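Local atomic coordinates of Udp-n-acetylglucosamine pyrophosphorylase (Trypanosoma brucei, PDB entry 4BQH), a protein that probably catalyses the joining of N-acetyl-alpha-D-glucosamine 1-phosphate and UTP to give UDP-N-acetyl-alpha-D-glucosamine and diphosphate. Residues L176-S181 with R190-N195; T465-A470 with P520-Q525; A186-F191 with V205-Q210. All coordinates share one frame; numbering follows the deposited sequence.

Contact 1: residues L176-S181 with R190-N195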
loop_
_atom_site.group_PDB
_atom_site.type_symbol
_atom_site.label_atom_id
_atom_site.label_comp_id
_atom_site.label_asym_id
_atom_site.label_seq_id
_atom_site.Cartn_x
_atom_site.Cartn_y
_atom_site.Cartn_z
ATOM N N LEU A 176 -11.245 4.717 4.814
ATOM C CA LEU A 176 -9.804 4.690 4.980
ATOM C C LEU A 176 -9.489 3.675 6.074
ATOM O O LEU A 176 -9.987 3.773 7.210
ATOM C CB LEU A 176 -9.271 6.083 5.371
ATOM C CG LEU A 176 -7.752 6.142 5.593
ATOM C CD1 LEU A 176 -6.988 5.705 4.347
ATOM C CD2 LEU A 176 -7.310 7.531 5.999
ATOM N N LEU A 177 -8.664 2.695 5.721
ATOM C CA LEU A 177 -8.274 1.633 6.646
ATOM C C LEU A 177 -6.796 1.829 6.914
ATOM O O LEU A 177 -5.984 1.751 5.979
ATOM C CB LEU A 177 -8.509 0.268 5.980
ATOM C CG LEU A 177 -9.781 0.069 5.149
ATOM C CD1 LEU A 177 -9.803 -1.365 4.619
ATOM C CD2 LEU A 177 -10.999 0.382 6.009
ATOM N N VAL A 178 -6.449 2.137 8.162
ATOM C CA VAL A 178 -5.059 2.438 8.490
ATOM C C VAL A 178 -4.484 1.225 9.240
ATOM O O VAL A 178 -4.881 0.957 10.374
ATOM C CB VAL A 178 -4.970 3.714 9.364
ATOM C CG1 VAL A 178 -3.516 4.021 9.729
ATOM C CG2 VAL A 178 -5.590 4.875 8.610
ATOM N N MET A 179 -3.589 0.481 8.587
ATOM C CA MET A 179 -3.086 -0.748 9.188
ATOM C C MET A 179 -1.828 -0.474 9.996
ATOM O O MET A 179 -0.727 -0.355 9.470
ATOM C CB MET A 179 -2.854 -1.875 8.164
ATOM C CG MET A 179 -2.676 -3.204 8.918
ATOM S SD MET A 179 -2.510 -4.603 7.790
ATOM C CE MET A 179 -0.807 -4.433 7.315
ATOM N N THR A 180 -2.022 -0.379 11.300
ATOM C CA THR A 180 -0.968 0.040 12.212
ATOM C C THR A 180 -0.163 -1.196 12.644
ATOM O O THR A 180 -0.445 -2.316 12.228
ATOM C CB THR A 180 -1.609 0.693 13.435
ATOM O OG1 THR A 180 -2.588 -0.212 13.970
ATOM C CG2 THR A 180 -2.309 2.010 13.034
ATOM N N SER A 181 0.837 -0.978 13.491
ATOM C CA SER A 181 1.400 -2.070 14.281
ATOM C C SER A 181 0.793 -2.049 15.683
ATOM O O SER A 181 0.234 -1.029 16.122
ATOM C CB SER A 181 2.927 -1.954 14.368
ATOM O OG SER A 181 3.330 -0.844 15.171
ATOM N N ARG A 190 -3.696 8.994 17.894
ATOM C CA ARG A 190 -3.473 10.327 18.486
ATOM C C ARG A 190 -3.114 11.384 17.444
ATOM O O ARG A 190 -3.653 12.484 17.446
ATOM C CB ARG A 190 -2.384 10.271 19.553
ATOM C CG ARG A 190 -2.884 9.873 20.925
ATOM C CD ARG A 190 -1.877 10.353 21.970
ATOM N NE ARG A 190 -2.292 10.030 23.332
ATOM C CZ ARG A 190 -3.057 10.806 24.099
ATOM N NH1 ARG A 190 -3.521 11.969 23.647
ATOM N NH2 ARG A 190 -3.369 10.409 25.324
ATOM N N PHE A 191 -2.181 11.050 16.566
ATOM C CA PHE A 191 -1.782 11.941 15.473
ATOM C C PHE A 191 -2.985 12.318 14.598
ATOM O O PHE A 191 -3.152 13.479 14.264
ATOM C CB PHE A 191 -0.674 11.252 14.657
ATOM C CG PHE A 191 -0.072 12.094 13.561
ATOM C CD1 PHE A 191 0.787 13.150 13.857
ATOM C CD2 PHE A 191 -0.317 11.785 12.215
ATOM C CE1 PHE A 191 1.376 13.893 12.843
ATOM C CE2 PHE A 191 0.264 12.537 11.191
ATOM C CZ PHE A 191 1.113 13.593 11.505
ATOM N N PHE A 192 -3.817 11.340 14.215
ATOM C CA PHE A 192 -5.010 11.641 13.418
ATOM C C PHE A 192 -5.958 12.562 14.199
ATOM O O PHE A 192 -6.455 13.556 13.657
ATOM C CB PHE A 192 -5.751 10.364 12.973
ATOM C CG PHE A 192 -5.262 9.799 11.654
ATOM C CD1 PHE A 192 -4.047 9.123 11.573
ATOM C CD2 PHE A 192 -6.019 9.950 10.492
ATOM C CE1 PHE A 192 -3.596 8.603 10.348
ATOM C CE2 PHE A 192 -5.582 9.432 9.272
ATOM C CZ PHE A 192 -4.362 8.770 9.198
ATOM N N GLU A 193 -6.214 12.211 15.453
ATOM C CA GLU A 193 -7.120 13.005 16.313
ATOM C C GLU A 193 -6.692 14.477 16.452
ATOM O O GLU A 193 -7.518 15.393 16.295
ATOM C CB GLU A 193 -7.260 12.343 17.686
ATOM C CG GLU A 193 -8.104 11.072 17.680
ATOM C CD GLU A 193 -7.945 10.234 18.944
ATOM O OE1 GLU A 193 -7.408 10.747 19.958
ATOM O OE2 GLU A 193 -8.358 9.057 18.937
ATOM N N GLU A 194 -5.405 14.685 16.729
ATOM C CA GLU A 194 -4.807 16.025 16.885
ATOM C C GLU A 194 -4.893 16.860 15.607
ATOM O O GLU A 194 -4.853 18.095 15.640
ATOM C CB GLU A 194 -3.339 15.901 17.282
ATOM C CG GLU A 194 -3.108 15.389 18.698
ATOM C CD GLU A 194 -1.656 15.020 18.974
ATOM O OE1 GLU A 194 -0.764 15.269 18.135
ATOM O OE2 GLU A 194 -1.394 14.455 20.048
ATOM N N ASN A 195 -5.003 16.182 14.474
ATOM C CA ASN A 195 -5.074 16.861 13.195
ATOM C C ASN A 195 -6.463 16.819 12.560
ATOM O O ASN A 195 -6.598 17.062 11.352
ATOM C CB ASN A 195 -4.017 16.280 12.258
ATOM C CG ASN A 195 -2.616 16.715 12.635
ATOM O OD1 ASN A 195 -2.225 17.845 12.356
ATOM N ND2 ASN A 195 -1.862 15.831 13.298
#

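Contact 2: residues T465-A470 with P520-Q525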
loop_
_atom_site.group_PDB
_atom_site.type_symbol
_atom_site.label_atom_id
_atom_site.label_comp_id
_atom_site.label_asym_id
_atom_site.label_seq_id
_atom_site.Cartn_x
_atom_site.Cartn_y
_atom_site.Cartn_z
ATOM N N THR A 465 0.741 21.449 -19.463
ATOM C CA THR A 465 -0.459 21.022 -20.194
ATOM C C THR A 465 -1.637 21.983 -20.034
ATOM O O THR A 465 -2.321 22.318 -21.022
ATOM C CB THR A 465 -0.892 19.601 -19.760
ATOM O OG1 THR A 465 0.163 18.690 -20.078
ATOM C CG2 THR A 465 -2.173 19.182 -20.486
ATOM N N ALA A 466 -1.889 22.431 -18.803
ATOM C CA ALA A 466 -2.981 23.378 -18.566
ATOM C C ALA A 466 -2.730 24.704 -19.302
ATOM O O ALA A 466 -3.651 25.284 -19.888
ATOM C CB ALA A 466 -3.177 23.619 -17.084
ATOM N N LEU A 467 -1.475 25.159 -19.287
ATOM C CA LEU A 467 -1.103 26.397 -19.974
ATOM C C LEU A 467 -1.265 26.292 -21.486
ATOM O O LEU A 467 -1.749 27.234 -22.136
ATOM C CB LEU A 467 0.329 26.799 -19.609
ATOM C CG LEU A 467 0.467 27.487 -18.246
ATOM C CD1 LEU A 467 1.925 27.611 -17.802
ATOM C CD2 LEU A 467 -0.222 28.848 -18.279
ATOM N N GLU A 468 -0.882 25.146 -22.042
ATOM C CA GLU A 468 -0.987 24.907 -23.479
ATOM C C GLU A 468 -2.435 24.797 -23.956
ATOM O O GLU A 468 -2.749 25.218 -25.076
ATOM C CB GLU A 468 -0.194 23.672 -23.902
ATOM C CG GLU A 468 1.303 23.916 -24.016
ATOM C CD GLU A 468 2.096 22.643 -24.232
ATOM O OE1 GLU A 468 1.635 21.561 -23.795
ATOM O OE2 GLU A 468 3.187 22.722 -24.836
ATOM N N THR A 469 -3.308 24.242 -23.115
ATOM C CA THR A 469 -4.732 24.197 -23.437
ATOM C C THR A 469 -5.311 25.608 -23.506
ATOM O O THR A 469 -6.054 25.927 -24.442
ATOM C CB THR A 469 -5.536 23.324 -22.456
ATOM O OG1 THR A 469 -4.980 22.008 -22.452
ATOM C CG2 THR A 469 -7.005 23.230 -22.900
ATOM N N ALA A 470 -4.955 26.441 -22.524
ATOM C CA ALA A 470 -5.372 27.844 -22.505
ATOM C C ALA A 470 -4.822 28.621 -23.702
ATOM O O ALA A 470 -5.515 29.491 -24.249
ATOM C CB ALA A 470 -4.982 28.501 -21.195
ATOM N N PRO A 520 -4.640 32.542 -13.945
ATOM C CA PRO A 520 -4.315 33.979 -13.921
ATOM C C PRO A 520 -3.117 34.273 -13.022
ATOM O O PRO A 520 -2.222 34.987 -13.452
ATOM C CB PRO A 520 -5.590 34.625 -13.358
ATOM C CG PRO A 520 -6.688 33.712 -13.824
ATOM C CD PRO A 520 -6.086 32.314 -13.709
ATOM N N ARG A 521 -3.096 33.694 -11.824
ATOM C CA ARG A 521 -2.035 33.923 -10.851
ATOM C C ARG A 521 -0.695 33.344 -11.332
ATOM O O ARG A 521 0.353 33.980 -11.201
ATOM C CB ARG A 521 -2.435 33.345 -9.491
ATOM C CG ARG A 521 -1.341 33.322 -8.432
ATOM C CD ARG A 521 -1.169 34.670 -7.750
ATOM N NE ARG A 521 0.130 34.763 -7.081
ATOM C CZ ARG A 521 1.078 35.637 -7.398
ATOM N NH1 ARG A 521 0.879 36.524 -8.367
ATOM N NH2 ARG A 521 2.226 35.632 -6.728
ATOM N N VAL A 522 -0.743 32.128 -11.867
ATOM C CA VAL A 522 0.450 31.460 -12.426
ATOM C C VAL A 522 1.065 32.281 -13.551
ATOM O O VAL A 522 2.281 32.562 -13.553
ATOM C CB VAL A 522 0.079 30.051 -12.955
ATOM C CG1 VAL A 522 1.224 29.442 -13.782
ATOM C CG2 VAL A 522 -0.331 29.167 -11.789
ATOM N N ILE A 523 0.233 32.698 -14.500
ATOM C CA ILE A 523 0.700 33.500 -15.614
ATOM C C ILE A 523 1.333 34.827 -15.148
ATOM O O ILE A 523 2.388 35.199 -15.656
ATOM C CB ILE A 523 -0.412 33.726 -16.668
ATOM C CG1 ILE A 523 -0.630 32.420 -17.431
ATOM C CG2 ILE A 523 -0.043 34.841 -17.641
ATOM C CD1 ILE A 523 -1.840 32.434 -18.342
ATOM N N HIS A 524 0.708 35.479 -14.170
ATOM C CA HIS A 524 1.220 36.743 -13.602
ATOM C C HIS A 524 2.609 36.505 -13.039
ATOM O O HIS A 524 3.535 37.259 -13.325
ATOM C CB HIS A 524 0.270 37.238 -12.524
ATOM C CG HIS A 524 0.596 38.616 -11.990
ATOM N ND1 HIS A 524 1.282 38.812 -10.843
ATOM C CD2 HIS A 524 0.290 39.877 -12.483
ATOM C CE1 HIS A 524 1.412 40.135 -10.623
ATOM N NE2 HIS A 524 0.817 40.782 -11.632
ATOM N N GLN A 525 2.780 35.441 -12.260
ATOM C CA GLN A 525 4.107 35.119 -11.684
ATOM C C GLN A 525 5.151 34.863 -12.745
ATOM O O GLN A 525 6.280 35.342 -12.619
ATOM C CB GLN A 525 4.034 33.857 -10.840
ATOM C CG GLN A 525 3.291 34.024 -9.536
ATOM C CD GLN A 525 3.106 32.690 -8.844
ATOM O OE1 GLN A 525 2.208 31.908 -9.197
ATOM N NE2 GLN A 525 3.960 32.418 -7.864
#

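Contact 3: residues A186-F191 with V205-Q210. With SO4 (sulfate ion), chain D.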
loop_
_atom_site.group_PDB
_atom_site.type_symbol
_atom_site.label_atom_id
_atom_site.label_comp_id
_atom_site.label_asym_id
_atom_site.label_seq_id
_atom_site.Cartn_x
_atom_site.Cartn_y
_atom_site.Cartn_z
ATOM N N ALA A 186 -1.633 3.327 18.998
ATOM C CA ALA A 186 -2.104 4.424 19.842
ATOM C C ALA A 186 -1.553 5.765 19.391
ATOM O O ALA A 186 -2.289 6.740 19.290
ATOM C CB ALA A 186 -1.738 4.149 21.295
ATOM N N GLU A 187 -0.255 5.823 19.113
ATOM C CA GLU A 187 0.348 7.076 18.701
ATOM C C GLU A 187 -0.183 7.500 17.326
ATOM O O GLU A 187 -0.349 8.692 17.071
ATOM C CB GLU A 187 1.884 7.015 18.759
ATOM C CG GLU A 187 2.563 6.236 17.644
ATOM C CD GLU A 187 4.070 6.121 17.835
ATOM O OE1 GLU A 187 4.742 7.155 18.007
ATOM O OE2 GLU A 187 4.580 4.988 17.814
ATOM N N THR A 188 -0.493 6.523 16.470
ATOM C CA THR A 188 -1.097 6.834 15.164
ATOM C C THR A 188 -2.505 7.444 15.318
ATOM O O THR A 188 -2.822 8.470 14.709
ATOM C CB THR A 188 -1.107 5.611 14.222
ATOM O OG1 THR A 188 0.245 5.129 14.054
ATOM C CG2 THR A 188 -1.685 6.002 12.821
ATOM N N GLN A 189 -3.331 6.840 16.162
ATOM C CA GLN A 189 -4.688 7.381 16.377
ATOM C C GLN A 189 -4.620 8.785 16.952
ATOM O O GLN A 189 -5.383 9.657 16.532
ATOM C CB GLN A 189 -5.486 6.478 17.296
ATOM C CG GLN A 189 -5.770 5.122 16.675
ATOM C CD GLN A 189 -6.914 4.426 17.342
ATOM O OE1 GLN A 189 -7.980 5.002 17.509
ATOM N NE2 GLN A 189 -6.700 3.192 17.742
ATOM N N ARG A 190 -3.696 8.994 17.894
ATOM C CA ARG A 190 -3.473 10.327 18.486
ATOM C C ARG A 190 -3.114 11.384 17.444
ATOM O O ARG A 190 -3.653 12.484 17.446
ATOM C CB ARG A 190 -2.384 10.271 19.553
ATOM C CG ARG A 190 -2.884 9.873 20.925
ATOM C CD ARG A 190 -1.877 10.353 21.970
ATOM N NE ARG A 190 -2.292 10.030 23.332
ATOM C CZ ARG A 190 -3.057 10.806 24.099
ATOM N NH1 ARG A 190 -3.521 11.969 23.647
ATOM N NH2 ARG A 190 -3.369 10.409 25.324
ATOM N N PHE A 191 -2.181 11.050 16.566
ATOM C CA PHE A 191 -1.782 11.941 15.473
ATOM C C PHE A 191 -2.985 12.318 14.598
ATOM O O PHE A 191 -3.152 13.479 14.264
ATOM C CB PHE A 191 -0.674 11.252 14.657
ATOM C CG PHE A 191 -0.072 12.094 13.561
ATOM C CD1 PHE A 191 0.787 13.150 13.857
ATOM C CD2 PHE A 191 -0.317 11.785 12.215
ATOM C CE1 PHE A 191 1.376 13.893 12.843
ATOM C CE2 PHE A 191 0.264 12.537 11.191
ATOM C CZ PHE A 191 1.113 13.593 11.505
ATOM N N VAL A 205 -12.677 6.530 9.020
ATOM C CA VAL A 205 -11.310 6.114 9.298
ATOM C C VAL A 205 -11.288 4.959 10.286
ATOM O O VAL A 205 -11.841 5.068 11.398
ATOM C CB VAL A 205 -10.457 7.279 9.812
ATOM C CG1 VAL A 205 -9.020 6.800 10.028
ATOM C CG2 VAL A 205 -10.512 8.418 8.788
ATOM N N HIS A 206 -10.642 3.862 9.892
ATOM C CA HIS A 206 -10.664 2.632 10.675
ATOM C C HIS A 206 -9.254 2.231 10.945
ATOM O O HIS A 206 -8.512 1.903 10.012
ATOM C CB HIS A 206 -11.391 1.521 9.900
ATOM C CG HIS A 206 -12.759 1.930 9.376
ATOM N ND1 HIS A 206 -13.893 1.661 10.038
ATOM C CD2 HIS A 206 -13.135 2.615 8.221
ATOM C CE1 HIS A 206 -14.956 2.147 9.352
ATOM N NE2 HIS A 206 -14.492 2.737 8.239
ATOM N N PHE A 207 -8.852 2.259 12.207
ATOM C CA PHE A 207 -7.502 1.829 12.578
ATOM C C PHE A 207 -7.532 0.364 12.977
ATOM O O PHE A 207 -8.390 -0.063 13.746
ATOM C CB PHE A 207 -6.989 2.653 13.755
ATOM C CG PHE A 207 -6.917 4.115 13.472
ATOM C CD1 PHE A 207 -5.818 4.663 12.816
ATOM C CD2 PHE A 207 -7.968 4.948 13.861
ATOM C CE1 PHE A 207 -5.781 6.033 12.552
ATOM C CE2 PHE A 207 -7.935 6.301 13.611
ATOM C CZ PHE A 207 -6.834 6.844 12.950
ATOM N N PHE A 208 -6.600 -0.420 12.457
ATOM C CA PHE A 208 -6.564 -1.836 12.776
ATOM C C PHE A 208 -5.132 -2.324 12.787
ATOM O O PHE A 208 -4.404 -2.124 11.822
ATOM C CB PHE A 208 -7.482 -2.669 11.837
ATOM C CG PHE A 208 -7.021 -2.770 10.403
ATOM C CD1 PHE A 208 -6.947 -1.634 9.563
ATOM C CD2 PHE A 208 -6.710 -4.025 9.866
ATOM C CE1 PHE A 208 -6.534 -1.762 8.236
ATOM C CE2 PHE A 208 -6.315 -4.166 8.532
ATOM C CZ PHE A 208 -6.229 -3.031 7.722
ATOM N N ALA A 209 -4.739 -2.972 13.879
ATOM C CA ALA A 209 -3.341 -3.392 14.029
ATOM C C ALA A 209 -3.088 -4.743 13.410
ATOM O O ALA A 209 -3.906 -5.678 13.547
ATOM C CB ALA A 209 -2.966 -3.441 15.502
ATOM N N GLN A 210 -1.949 -4.846 12.741
ATOM C CA GLN A 210 -1.480 -6.120 12.211
ATOM C C GLN A 210 -0.772 -6.862 13.319
ATOM O O GLN A 210 -0.464 -6.286 14.386
ATOM C CB GLN A 210 -0.499 -5.889 11.048
ATOM C CG GLN A 210 0.756 -5.110 11.409
ATOM C CD GLN A 210 1.451 -4.632 10.163
ATOM O OE1 GLN A 210 2.127 -5.416 9.478
ATOM N NE2 GLN A 210 1.206 -3.376 9.798
HETATM S S SO4 D . -14.932 -0.224 12.932
HETATM O O1 SO4 D . -13.674 0.483 12.620
HETATM O O2 SO4 D . -14.665 -1.455 13.725
HETATM O O3 SO4 D . -15.595 -0.596 11.668
HETATM O O4 SO4 D . -15.783 0.648 13.783
#

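Contact 1: residues L176-S181 with R190-N195
The outer atoms of the Phe192 ring meet Leu176 and Val178. No hydrogen bond crosses between 176-181 and 190-195; what joins them is apolar packing. Two neighbouring atoms of the ring do the touching: CZ of Phe192 lies 4.1 Å from CG2 of Val178, and CE2 of Phe192 lies 4.2 Å from CD2 of Leu176. Both methyls meet the ring at a slant. On Val178 it is the branch beside the backbone N that reaches the ring, because CG1 is taken up anti to that N (chi1 179°). This is ordinary van der Waals contact, with no directed bond, and all three residues are buried.

Aromatic contacts fill in the surroundings. The Phe192 ring meets Phe148, Phe198 and Phe207 edge-to-face, while Phe191, one step along the helix, stacks on Phe135.

The hydrogen bonds nearby lie beside this packing, not in it. Where the helix runs out, Asn195 folds back so that its ND2 gives a nearly straight bond to Phe191 O (2.9 Å, 164°). The same ND2 sits 3.7 Å above the plane of the Phe191 ring, displaced from the ring centre. At the far end of the strand, Thr180 OG1 bonds to Asp185 OD2 and Ser181 N to Asn184 OD1, tying the strand to the start of the helix.

Leu177 and Met179 pack instead against strands 114-119 and 205-209. Strand 175-180 followed by helix 185-194 is the first half of a beta-alpha-beta unit, with the helix packed on a parallel region of the sheet, in keeping with the GT-A fold of nucleotidyltransferases.

Contact 2: residues T465-A470 with P520-Q525
Flat groups take no part where Leu467 meets Ile523 and Val522; the Arg521 guanidinium, on the helix of those two partners, faces its own neighbours. Gln525 CG lies 3.3 Å above one face of it, off-centre, and His524 ND1 stands at its edge, in plane.

Across the helices the packing is aliphatic. CD2 of Leu467 touches both ends of the longer Ile523 branch, at 3.7 Å from CG1 of Ile523 and 3.9 Å from its CD1. The two side chains run antiparallel, so CD2 of Leu467 meets the flank of that branch and not just its end. With CG1 anti to the carbonyl carbon (chi1 -73°), the end of the branch comes nearer to Leu467, although the side chain sets out in another direction. The other methyl, Leu467 CD1, makes a looser contact of 4.5 Å with CG1 of Val522.

Val492 and Met495 of helix 485-497 also pack on Leu467, and Ile534 and Ile536 of strand 533-536 on Val522. On helix 448-471, Thr465 O accepts from Thr469 N and Thr469 OG1, one above and one below the carbonyl plane.

With no hydrogen bond or charge pair between the two segments, their hold depends on shape and buried carbon, not directed bonds.

Contact 3: residues A186-F191 with V205-Q210
Before the strand brings Phe207 up against Gln189 and Thr188, it passes His206, whose ring serves a different partner. ND1 of His206 gives a nearly straight bond to O1 of the sulfate (2.8 Å, 166°) and a weak one to O3; the sulfur lies in the ring plane, at the edge. Arg249 and His267 also bind this ion, probably a guest from the crystallisation liquor, and NE2 of His206 is bonded to Gln175 OE1.

At Phe207 the chain turns a ring to helix 185-194. Gln189 CG sits over one face in a CH-pi contact, 3.6 Å from the Phe207 centroid and 17° off the ring normal. Beyond CG the glutamine passes the CG-CD2 side of the ring, so the amide lies past the rim, nearly parallel to the phenyl (13° apart), with OE1 of Gln189 3.6 Å from CD2 of Phe207. NE2 of Gln189 bonds to Asp185 OD1, which helps hold the amide in place. Strand 205-209 closes the beta-alpha-beta unit that begins at strand 175-180, and Phe207 packs it onto the connecting helix. Thr188 CG2 comes to CE1 of Phe207 obliquely, at 4.1 Å; Thr188 OG1, beside the backbone N, bonds to Asn184 O.

Phe208 points its side chain to the other side of the sheet, among Ala244, Leu245 and Leu264. Ala209 then packs on Thr180, and Gln210 NE2 bonds to Thr180 O.

How the contacts relate
Contacts 1 and 3 are two halves of one beta-alpha-beta unit, their centres only about 4 Å apart. They share Arg190 and Phe191 on helix 185-194, and their strands, 175-180 and 205-209, run parallel as neighbours in the sheet, joined by backbone bonds such as Leu176 O to His206 N at 2.8 Å. The single helix therefore packs on both strands it connects. Contact 2 comes later in the chain and lies far off, with centres about 37 Å from contact 1 and about 41 Å from contact 3, and no atoms touching. It joins helices 448-471 and 519-528 toward the C-terminal end, well separated from the sheet region that the other two contacts help build.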